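Local coordinates for 2-amino-4-hydroxy-6-hydroxymethyldihydropteridine pyrophosphokinase (Haemophilus influenzae, PDB 1CBK) that catalyses the transfer of pyrophosphate from ATP to 6-hydroxymethyl-7,8-dihydropterin, a step in folate biosynthesis, at the interface of chains A and B. Residues are numbered along the deposited sequence; one frame, centred on the assembly and turned at random. Chains: chain A/B, Protein (7,8-dihydro-6-hydroxymethylpterin-pyrophosphokinase).

Contact 1: the interface of chains A and B. Residues chain A 107, 112, 114-117; chain B 46-48, 89.
B:Trp89, from a loop that helps line the pterin pocket, offers one face of its indole to the edge of A:Tyr116, the first residue of the 3-10 helix 116-120. CD2 of A:Tyr116 stands over one face of the indole, 3.5 Å from CD2 of B:Trp89, with the two ring planes 76° apart. That phenol ring is sandwiched. CA of B:Gly47 sits over its centre, 3.6 Å from CG of A:Tyr116, in a CH-pi contact, while CB of A:Pro114 covers the opposite face nearer the rim. Around the indole's rim come A:Gln107, A:Thr112, A:His115 and A:Asp117. The pyrrole N-H, NE1 of B:Trp89, makes a weak, bent bond of 3.3 Å to the amide oxygen OE1 of A:Gln107. CG2 of A:Thr112 lies 3.4 Å from NE1 of B:Trp89, at the edge of the indole. A:Gln107 is bent at chi2 (-76°), and its NE2 donates to a lone pair of the A:Pro114 carbonyl O at 3.0 Å, which fixes the amide's rotation. At the benzo end, the A:His115 ring turns a face to CZ2 of B:Trp89. The contact buries a pocket-lining tryptophan against the neighbouring copy; because the enzyme is a monomer, this pairing may belong to the crystal.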
ATOM      1  N   GLN A 107       9.322  -6.539 -11.870  1.00 20.16           N
ATOM      2  CA  GLN A 107       8.405  -5.419 -11.951  1.00 24.02           C
ATOM      3  C   GLN A 107       8.186  -5.213 -13.449  1.00 25.83           C
ATOM      4  O   GLN A 107       9.047  -4.654 -14.130  1.00 27.54           O
ATOM      5  CB  GLN A 107       9.012  -4.173 -11.269  1.00 20.71           C
ATOM      6  CG  GLN A 107       9.617  -4.403  -9.858  1.00 16.88           C
ATOM      7  CD  GLN A 107       8.594  -4.537  -8.722  1.00 25.26           C
ATOM      8  OE1 GLN A 107       7.433  -4.137  -8.860  1.00 29.17           O
ATOM      9  NE2 GLN A 107       9.045  -5.051  -7.570  1.00 18.63           N
ATOM     10  N   THR A 112       4.424  -7.404 -10.006  1.00 16.31           N
ATOM     11  CA  THR A 112       4.993  -6.400  -9.115  1.00 17.51           C
ATOM     12  C   THR A 112       5.465  -7.237  -7.927  1.00 16.07           C
ATOM     13  O   THR A 112       4.712  -7.450  -6.972  1.00 17.44           O
ATOM     14  CB  THR A 112       3.895  -5.417  -8.594  1.00 24.74           C
ATOM     15  OG1 THR A 112       3.169  -4.856  -9.698  1.00 25.79           O
ATOM     16  CG2 THR A 112       4.506  -4.290  -7.762  1.00 24.31           C
ATOM     17  N   PRO A 114       8.783  -7.556  -5.312  1.00 12.86           N
ATOM     18  CA  PRO A 114       7.789  -7.453  -4.232  1.00 12.50           C
ATOM     19  C   PRO A 114       6.779  -6.316  -4.497  1.00 11.11           C
ATOM     20  O   PRO A 114       6.974  -5.493  -5.387  1.00  9.64           O
ATOM     21  CB  PRO A 114       8.649  -7.068  -3.020  1.00 13.36           C
ATOM     22  CG  PRO A 114      10.007  -7.580  -3.363  1.00  9.73           C
ATOM     23  CD  PRO A 114      10.143  -7.296  -4.811  1.00 13.72           C
ATOM     24  N   HIS A 115       5.667  -6.326  -3.769  1.00 11.21           N
ATOM     25  CA  HIS A 115       4.695  -5.230  -3.858  1.00 12.47           C
ATOM     26  C   HIS A 115       4.799  -4.684  -2.432  1.00 11.97           C
ATOM     27  O   HIS A 115       4.276  -5.273  -1.473  1.00 11.74           O
ATOM     28  CB  HIS A 115       3.279  -5.705  -4.171  1.00 15.97           C
ATOM     29  CG  HIS A 115       2.308  -4.583  -4.376  1.00 19.02           C
ATOM     30  ND1 HIS A 115       2.143  -3.563  -3.457  1.00 17.38           N
ATOM     31  CD2 HIS A 115       1.465  -4.302  -5.401  1.00 23.37           C
ATOM     32  CE1 HIS A 115       1.247  -2.705  -3.911  1.00 23.66           C
ATOM     33  NE2 HIS A 115       0.819  -3.130  -5.086  1.00 21.96           N
ATOM     34  N   TYR A 116       5.558  -3.601  -2.300  1.00 11.54           N
ATOM     35  CA  TYR A 116       5.855  -3.025  -1.000  1.00 10.52           C
ATOM     36  C   TYR A 116       4.744  -2.553  -0.131  1.00  9.67           C
ATOM     37  O   TYR A 116       4.892  -2.577   1.077  1.00 11.70           O
ATOM     38  CB  TYR A 116       6.988  -2.001  -1.115  1.00  9.85           C
ATOM     39  CG  TYR A 116       8.242  -2.612  -1.734  1.00  9.83           C
ATOM     40  CD1 TYR A 116       9.201  -3.253  -0.949  1.00 11.62           C
ATOM     41  CD2 TYR A 116       8.464  -2.545  -3.114  1.00  5.20           C
ATOM     42  CE1 TYR A 116      10.362  -3.808  -1.534  1.00 12.98           C
ATOM     43  CE2 TYR A 116       9.635  -3.094  -3.706  1.00  8.61           C
ATOM     44  CZ  TYR A 116      10.570  -3.713  -2.912  1.00 12.08           C
ATOM     45  OH  TYR A 116      11.735  -4.191  -3.482  1.00 18.18           O
ATOM     46  N   ASP A 117       3.610  -2.184  -0.715  1.00 11.57           N
ATOM     47  CA  ASP A 117       2.469  -1.752   0.106  1.00 14.46           C
ATOM     48  C   ASP A 117       1.975  -2.902   0.971  1.00 14.58           C
ATOM     49  O   ASP A 117       1.439  -2.679   2.062  1.00 15.57           O
ATOM     50  CB  ASP A 117       1.309  -1.245  -0.753  1.00 14.02           C
ATOM     51  CG  ASP A 117       1.526   0.158  -1.240  1.00 12.90           C
ATOM     52  OD1 ASP A 117       2.040   0.996  -0.453  1.00 10.79           O
ATOM     53  OD2 ASP A 117       1.151   0.420  -2.401  1.00 18.18           O
TER
ATOM     54  N   LEU B  46      10.348   3.394   1.033  1.00 11.82           N
ATOM     55  CA  LEU B  46       9.397   2.296   0.991  1.00  9.79           C
ATOM     56  C   LEU B  46       9.719   1.735  -0.388  1.00  8.49           C
ATOM     57  O   LEU B  46       9.433   2.360  -1.401  1.00  6.98           O
ATOM     58  CB  LEU B  46       7.945   2.790   1.020  1.00 11.74           C
ATOM     59  CG  LEU B  46       6.896   1.672   0.881  1.00 14.52           C
ATOM     60  CD1 LEU B  46       7.071   0.654   2.031  1.00 13.91           C
ATOM     61  CD2 LEU B  46       5.467   2.234   0.859  1.00  8.81           C
ATOM     62  N   GLY B  47      10.375   0.584  -0.416  1.00 10.95           N
ATOM     63  CA  GLY B  47      10.769  -0.036  -1.665  1.00  9.22           C
ATOM     64  C   GLY B  47      12.239  -0.439  -1.563  1.00  9.50           C
ATOM     65  O   GLY B  47      12.742  -0.719  -0.463  1.00  7.01           O
ATOM     66  N   PRO B  48      12.960  -0.474  -2.695  1.00 10.74           N
ATOM     67  CA  PRO B  48      14.380  -0.848  -2.689  1.00 12.86           C
ATOM     68  C   PRO B  48      15.127   0.059  -1.699  1.00 14.25           C
ATOM     69  O   PRO B  48      14.840   1.258  -1.587  1.00 16.43           O
ATOM     70  CB  PRO B  48      14.815  -0.557  -4.126  1.00 12.70           C
ATOM     71  CG  PRO B  48      13.569  -0.680  -4.912  1.00 16.44           C
ATOM     72  CD  PRO B  48      12.506  -0.102  -4.047  1.00 11.15           C
ATOM     73  N   TRP B  89       9.018   1.801  -7.745  1.00 10.21           N
ATOM     74  CA  TRP B  89       9.338   1.832  -6.328  1.00 10.52           C
ATOM     75  C   TRP B  89      10.675   2.518  -6.054  1.00 11.12           C
ATOM     76  O   TRP B  89      11.114   2.538  -4.910  1.00 12.77           O
ATOM     77  CB  TRP B  89       9.389   0.411  -5.744  1.00  9.67           C
ATOM     78  CG  TRP B  89       8.117  -0.386  -5.875  1.00 15.55           C
ATOM     79  CD1 TRP B  89       7.915  -1.487  -6.670  1.00 13.43           C
ATOM     80  CD2 TRP B  89       6.905  -0.205  -5.124  1.00 13.77           C
ATOM     81  NE1 TRP B  89       6.665  -2.005  -6.447  1.00 15.32           N
ATOM     82  CE2 TRP B  89       6.019  -1.244  -5.502  1.00 17.65           C
ATOM     83  CE3 TRP B  89       6.488   0.731  -4.164  1.00  9.66           C
ATOM     84  CZ2 TRP B  89       4.738  -1.383  -4.948  1.00 14.50           C
ATOM     85  CZ3 TRP B  89       5.210   0.598  -3.610  1.00 13.96           C
ATOM     86  CH2 TRP B  89       4.351  -0.459  -4.011  1.00 14.61           C
TER

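Contact 2: the interface of chains A and B. Residues chain A 46, 120-121, 149-150; chain B 116-117, 120, 149-150.
B:Asn120 and A:Asn120, which close the two 3-10 helices 116-120, pass alongside each other in opposite directions across the two-fold axis, with CB of A:Asn120 3.7 Å from CB of B:Asn120. Each side chain lies near the other's backbone carbonyl: CG of B:Asn120 is 3.6 Å from O of A:Asn120. The amide of B:Asn120 also meets A:Leu46 tip to tip, its ND2 3.7 Å from CD2 of A:Leu46, whose other methyl, CD1, packs on CB of B:Tyr116. ND2 of A:Asn120 bonds a water, which in turn bonds the carbonyl O of B:Asp117. A:Gln149 and B:Gln149 cross at a slant near their tips, but both are poorly ordered, and their facing NE2 atoms make no hydrogen bond. The strong polar link is a salt bridge. A:Arg121 runs extended from CG to NE (chi2 177°) and grips B:Asp117 side-on, NE and NH2 both giving to OD1, with the guanidinium and carboxylate planes 23° apart. NH2 of A:Arg121 lies 2.9 Å from OD1 of B:Asp117 and NE 3.2 Å, both on the syn side of OD1. The patch joins the copies and engages A:Arg121 and A:Leu46, which line the pterin pocket; since the enzyme is a monomer, the pairing may come from the crystal.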
ATOM      1  N   LEU A  46      -9.310  -3.410   5.286  1.00  9.05           N
ATOM      2  CA  LEU A  46      -8.497  -2.273   4.889  1.00 10.28           C
ATOM      3  C   LEU A  46      -9.353  -1.724   3.727  1.00 11.27           C
ATOM      4  O   LEU A  46      -9.468  -2.359   2.676  1.00 11.41           O
ATOM      5  CB  LEU A  46      -7.106  -2.710   4.369  1.00  7.32           C
ATOM      6  CG  LEU A  46      -6.303  -1.580   3.690  1.00  7.96           C
ATOM      7  CD1 LEU A  46      -6.051  -0.412   4.701  1.00  5.66           C
ATOM      8  CD2 LEU A  46      -4.991  -2.137   3.136  1.00  7.12           C
ATOM      9  N   ASN A 120       3.233  -3.285   4.499  1.00 11.99           N
ATOM     10  CA  ASN A 120       2.631  -2.372   5.483  1.00 10.67           C
ATOM     11  C   ASN A 120       1.284  -2.913   5.937  1.00 10.39           C
ATOM     12  O   ASN A 120       0.559  -2.248   6.674  1.00 10.40           O
ATOM     13  CB  ASN A 120       2.444  -0.977   4.880  1.00 11.59           C
ATOM     14  CG  ASN A 120       3.766  -0.238   4.713  1.00 18.29           C
ATOM     15  OD1 ASN A 120       4.729  -0.529   5.423  1.00 16.71           O
ATOM     16  ND2 ASN A 120       3.828   0.710   3.773  1.00 15.21           N
ATOM     17  N   ARG A 121       0.956  -4.132   5.506  1.00  8.47           N
ATOM     18  CA  ARG A 121      -0.313  -4.755   5.863  1.00  7.51           C
ATOM     19  C   ARG A 121      -0.128  -5.786   6.956  1.00  6.92           C
ATOM     20  O   ARG A 121       0.575  -6.776   6.769  1.00  7.32           O
ATOM     21  CB  ARG A 121      -0.931  -5.412   4.627  1.00  7.95           C
ATOM     22  CG  ARG A 121      -1.416  -4.408   3.602  1.00  6.17           C
ATOM     23  CD  ARG A 121      -1.960  -5.090   2.353  1.00  5.08           C
ATOM     24  NE  ARG A 121      -2.366  -4.111   1.356  1.00  6.76           N
ATOM     25  CZ  ARG A 121      -3.124  -4.378   0.303  1.00  9.54           C
ATOM     26  NH1 ARG A 121      -3.586  -5.606   0.109  1.00  9.26           N
ATOM     27  NH2 ARG A 121      -3.436  -3.417  -0.558  1.00 10.65           N
ATOM     28  N   GLN A 149       5.978  -3.195  13.825  1.00 15.18           N
ATOM     29  CA  GLN A 149       4.852  -2.295  13.625  1.00 16.68           C
ATOM     30  C   GLN A 149       3.486  -2.934  13.955  1.00 17.76           C
ATOM     31  O   GLN A 149       2.521  -2.229  14.280  1.00 15.89           O
ATOM     32  CB  GLN A 149       4.865  -1.871  12.158  1.00 17.16           C
ATOM     33  CG  GLN A 149       3.963  -0.733  11.773  1.00 28.74           C
ATOM     34  CD  GLN A 149       3.955  -0.504  10.266  1.00 36.24           C
ATOM     35  OE1 GLN A 149       4.749  -1.092   9.520  1.00 40.36           O
ATOM     36  NE2 GLN A 149       3.047   0.341   9.809  1.00 44.27           N
ATOM     37  N   PHE A 150       3.413  -4.262  13.893  1.00 14.95           N
ATOM     38  CA  PHE A 150       2.167  -4.977  14.123  1.00 16.23           C
ATOM     39  C   PHE A 150       2.127  -5.771  15.419  1.00 18.04           C
ATOM     40  O   PHE A 150       1.296  -6.673  15.577  1.00 17.10           O
ATOM     41  CB  PHE A 150       1.919  -5.907  12.935  1.00 10.36           C
ATOM     42  CG  PHE A 150       2.168  -5.259  11.602  1.00 12.42           C
ATOM     43  CD1 PHE A 150       1.437  -4.145  11.211  1.00  7.75           C
ATOM     44  CD2 PHE A 150       3.147  -5.765  10.736  1.00 10.42           C
ATOM     45  CE1 PHE A 150       1.658  -3.533   9.985  1.00  5.56           C
ATOM     46  CE2 PHE A 150       3.388  -5.155   9.489  1.00  8.05           C
ATOM     47  CZ  PHE A 150       2.633  -4.033   9.118  1.00 10.14           C
TER
ATOM     48  N   TYR B 116      -6.253   3.497   0.062  1.00 10.15           N
ATOM     49  CA  TYR B 116      -6.045   2.889   1.359  1.00  9.71           C
ATOM     50  C   TYR B 116      -4.640   2.447   1.728  1.00 11.01           C
ATOM     51  O   TYR B 116      -4.312   2.382   2.910  1.00 11.95           O
ATOM     52  CB  TYR B 116      -7.095   1.806   1.621  1.00 10.24           C
ATOM     53  CG  TYR B 116      -8.487   2.404   1.733  1.00 11.69           C
ATOM     54  CD1 TYR B 116      -9.267   2.616   0.602  1.00  8.65           C
ATOM     55  CD2 TYR B 116      -8.982   2.836   2.963  1.00 13.70           C
ATOM     56  CE1 TYR B 116     -10.525   3.266   0.688  1.00 11.54           C
ATOM     57  CE2 TYR B 116     -10.232   3.477   3.063  1.00 15.52           C
ATOM     58  CZ  TYR B 116     -10.988   3.685   1.922  1.00 13.27           C
ATOM     59  OH  TYR B 116     -12.203   4.309   2.021  1.00 21.68           O
ATOM     60  N   ASP B 117      -3.778   2.211   0.748  1.00 12.64           N
ATOM     61  CA  ASP B 117      -2.418   1.805   1.112  1.00 14.72           C
ATOM     62  C   ASP B 117      -1.652   2.981   1.702  1.00 14.38           C
ATOM     63  O   ASP B 117      -0.801   2.805   2.576  1.00 13.97           O
ATOM     64  CB  ASP B 117      -1.693   1.177  -0.078  1.00 13.97           C
ATOM     65  CG  ASP B 117      -2.177  -0.236  -0.352  1.00 14.15           C
ATOM     66  OD1 ASP B 117      -2.256  -1.035   0.604  1.00  9.86           O
ATOM     67  OD2 ASP B 117      -2.457  -0.541  -1.523  1.00 22.15           O
ATOM     68  N   ASN B 120      -1.467   3.394   5.371  1.00 15.31           N
ATOM     69  CA  ASN B 120      -0.498   2.512   6.017  1.00 15.81           C
ATOM     70  C   ASN B 120       0.941   3.057   5.958  1.00 14.50           C
ATOM     71  O   ASN B 120       1.854   2.441   6.495  1.00 13.10           O
ATOM     72  CB  ASN B 120      -0.568   1.107   5.399  1.00 16.17           C
ATOM     73  CG  ASN B 120      -1.769   0.316   5.892  1.00 17.94           C
ATOM     74  OD1 ASN B 120      -2.231   0.526   7.013  1.00 17.21           O
ATOM     75  ND2 ASN B 120      -2.264  -0.607   5.063  1.00 12.29           N
ATOM     76  N   GLN B 149      -0.610   3.696  15.164  1.00 28.76           N
ATOM     77  CA  GLN B 149       0.284   2.698  14.584  1.00 29.29           C
ATOM     78  C   GLN B 149       1.693   3.264  14.277  1.00 28.63           C
ATOM     79  O   GLN B 149       2.667   2.507  14.178  1.00 27.13           O
ATOM     80  CB  GLN B 149      -0.392   2.190  13.298  1.00 30.73           C
ATOM     81  CG  GLN B 149       0.406   1.261  12.403  1.00 38.75           C
ATOM     82  CD  GLN B 149      -0.309   0.990  11.075  1.00 39.26           C
ATOM     83  OE1 GLN B 149      -1.261   1.692  10.705  1.00 41.34           O
ATOM     84  NE2 GLN B 149       0.129  -0.037  10.376  1.00 37.50           N
ATOM     85  N   PHE B 150       1.798   4.592  14.165  1.00 28.46           N
ATOM     86  CA  PHE B 150       3.065   5.267  13.850  1.00 29.26           C
ATOM     87  C   PHE B 150       3.644   6.074  15.007  1.00 30.59           C
ATOM     88  O   PHE B 150       4.583   6.856  14.817  1.00 30.38           O
ATOM     89  CB  PHE B 150       2.881   6.185  12.626  1.00 23.89           C
ATOM     90  CG  PHE B 150       2.230   5.503  11.445  1.00 19.83           C
ATOM     91  CD1 PHE B 150       2.851   4.422  10.816  1.00 15.46           C
ATOM     92  CD2 PHE B 150       0.973   5.918  10.994  1.00 19.91           C
ATOM     93  CE1 PHE B 150       2.234   3.759   9.753  1.00 12.70           C
ATOM     94  CE2 PHE B 150       0.343   5.260   9.931  1.00 20.24           C
ATOM     95  CZ  PHE B 150       0.978   4.178   9.308  1.00 17.05           C
TER
HETATM   96  O   HOH W   1       1.510   1.215   2.256  1.00 20.01           O

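Contact 3: the interface of chains A and B. Residues chain A 107-108, 111-112; chain B 88-89.
The guanidinium of B:Arg88 presents its edge to chain A, reaching past the side chain of A:Gln107 to the backbone of A:Asn108. The two side chains run at a slant to one another, with the amide plane of A:Gln107 turned 72° from the guanidinium plane. CB of A:Gln107 lies 4.1 Å from CZ of B:Arg88, and OE1 lies in the guanidinium plane at the NE edge. NE of B:Arg88 gives a long, weak but fairly straight bond of 3.5 Å to OE1 of A:Gln107. This oxygen is also the weak acceptor for the indole N-H of B:Trp89, so two neighbouring side chains of chain B converge on one amide oxygen. B:Arg88 leaves its backbone with CG anti to N (chi1 -175°), then bends at chi2 and again at chi3 (67°), which carries its tip away from the indole and toward the turn after strand 106-107. There NH2 of B:Arg88 makes the main bond, to the carbonyl O of A:Asn108, and a weak one to the carbonyl O of A:Leu111 at 3.3 Å. Two carbonyl oxygens lie near one nitrogen, the second only weakly bonded. NH2 also lies too close to N of A:Asn108 for two donors, and with the poor order of B:Arg88 the tip's exact position is doubtful. NH2 of B:Arg88 lies 2.7 Å from O of A:Asn108, approaching from 28° off the carbonyl plane.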
ATOM      1  N   GLN A 107       9.322  -6.539 -11.870  1.00 20.16           N
ATOM      2  CA  GLN A 107       8.405  -5.419 -11.951  1.00 24.02           C
ATOM      3  C   GLN A 107       8.186  -5.213 -13.449  1.00 25.83           C
ATOM      4  O   GLN A 107       9.047  -4.654 -14.130  1.00 27.54           O
ATOM      5  CB  GLN A 107       9.012  -4.173 -11.269  1.00 20.71           C
ATOM      6  CG  GLN A 107       9.617  -4.403  -9.858  1.00 16.88           C
ATOM      7  CD  GLN A 107       8.594  -4.537  -8.722  1.00 25.26           C
ATOM      8  OE1 GLN A 107       7.433  -4.137  -8.860  1.00 29.17           O
ATOM      9  NE2 GLN A 107       9.045  -5.051  -7.570  1.00 18.63           N
ATOM     10  N   ASN A 108       7.090  -5.779 -13.964  1.00 26.30           N
ATOM     11  CA  ASN A 108       6.733  -5.696 -15.388  1.00 25.17           C
ATOM     12  C   ASN A 108       5.247  -5.424 -15.597  1.00 24.36           C
ATOM     13  O   ASN A 108       4.558  -5.046 -14.659  1.00 23.41           O
ATOM     14  CB  ASN A 108       7.196  -6.945 -16.183  1.00 26.04           C
ATOM     15  CG  ASN A 108       6.647  -8.272 -15.643  1.00 23.02           C
ATOM     16  OD1 ASN A 108       7.407  -9.224 -15.460  1.00 26.34           O
ATOM     17  ND2 ASN A 108       5.335  -8.360 -15.447  1.00 18.93           N
ATOM     18  N   LEU A 111       3.429  -8.317 -13.403  1.00 17.43           N
ATOM     19  CA  LEU A 111       3.901  -8.580 -12.040  1.00 16.54           C
ATOM     20  C   LEU A 111       4.569  -7.413 -11.328  1.00 15.32           C
ATOM     21  O   LEU A 111       5.254  -6.622 -11.943  1.00 15.24           O
ATOM     22  CB  LEU A 111       4.876  -9.758 -12.045  1.00 16.27           C
ATOM     23  CG  LEU A 111       4.299 -11.138 -12.359  1.00 15.75           C
ATOM     24  CD1 LEU A 111       5.425 -12.087 -12.608  1.00 13.63           C
ATOM     25  CD2 LEU A 111       3.423 -11.605 -11.203  1.00 13.74           C
ATOM     26  N   THR A 112       4.424  -7.404 -10.006  1.00 16.31           N
ATOM     27  CA  THR A 112       4.993  -6.400  -9.115  1.00 17.51           C
ATOM     28  C   THR A 112       5.465  -7.237  -7.927  1.00 16.07           C
ATOM     29  O   THR A 112       4.712  -7.450  -6.972  1.00 17.44           O
ATOM     30  CB  THR A 112       3.895  -5.417  -8.594  1.00 24.74           C
ATOM     31  OG1 THR A 112       3.169  -4.856  -9.698  1.00 25.79           O
ATOM     32  CG2 THR A 112       4.506  -4.290  -7.762  1.00 24.31           C
TER
ATOM     33  N   ARG B  88      10.335   1.397 -10.934  1.00 17.51           N
ATOM     34  CA  ARG B  88       9.181   1.224 -10.072  1.00 15.66           C
ATOM     35  C   ARG B  88       9.680   1.083  -8.642  1.00 11.85           C
ATOM     36  O   ARG B  88      10.651   0.361  -8.369  1.00 11.02           O
ATOM     37  CB  ARG B  88       8.385  -0.016 -10.479  1.00 20.73           C
ATOM     38  CG  ARG B  88       7.106  -0.184  -9.679  1.00 29.36           C
ATOM     39  CD  ARG B  88       5.932  -0.590 -10.554  1.00 41.61           C
ATOM     40  NE  ARG B  88       6.057  -1.923 -11.140  1.00 50.64           N
ATOM     41  CZ  ARG B  88       5.560  -2.267 -12.327  1.00 56.68           C
ATOM     42  NH1 ARG B  88       4.951  -1.369 -13.092  1.00 63.70           N
ATOM     43  NH2 ARG B  88       5.706  -3.503 -12.769  1.00 58.98           N
ATOM     44  N   TRP B  89       9.018   1.801  -7.745  1.00 10.21           N
ATOM     45  CA  TRP B  89       9.338   1.832  -6.328  1.00 10.52           C
ATOM     46  C   TRP B  89      10.675   2.518  -6.054  1.00 11.12           C
ATOM     47  O   TRP B  89      11.114   2.538  -4.910  1.00 12.77           O
ATOM     48  CB  TRP B  89       9.389   0.411  -5.744  1.00  9.67           C
ATOM     49  CG  TRP B  89       8.117  -0.386  -5.875  1.00 15.55           C
ATOM     50  CD1 TRP B  89       7.915  -1.487  -6.670  1.00 13.43           C
ATOM     51  CD2 TRP B  89       6.905  -0.205  -5.124  1.00 13.77           C
ATOM     52  NE1 TRP B  89       6.665  -2.005  -6.447  1.00 15.32           N
ATOM     53  CE2 TRP B  89       6.019  -1.244  -5.502  1.00 17.65           C
ATOM     54  CE3 TRP B  89       6.488   0.731  -4.164  1.00  9.66           C
ATOM     55  CZ2 TRP B  89       4.738  -1.383  -4.948  1.00 14.50           C
ATOM     56  CZ3 TRP B  89       5.210   0.598  -3.610  1.00 13.96           C
ATOM     57  CH2 TRP B  89       4.351  -0.459  -4.011  1.00 14.61           C
TER

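Contacts 1 and 3 are neighbours, their C-alpha centres about 7 Å apart, and share A:Gln107, A:Thr112 and B:Trp89; together they form a continuous stretch in which the B:Arg88-B:Trp89 pair meets chain A. Contact 2 lies apart: its C-alpha centre is about 15 Å from that of contact 1 and about 21 Å from that of contact 3. Helix 116-120 of chain A and B:Leu46 serve contact 1; contact 2 takes that helix from both chains, and A:Leu46. Contact 1 and its twin flank the two-fold axis, and contact 2 lies farther along it. Several pocket-lining residues face the other copy, although the enzyme is a monomer.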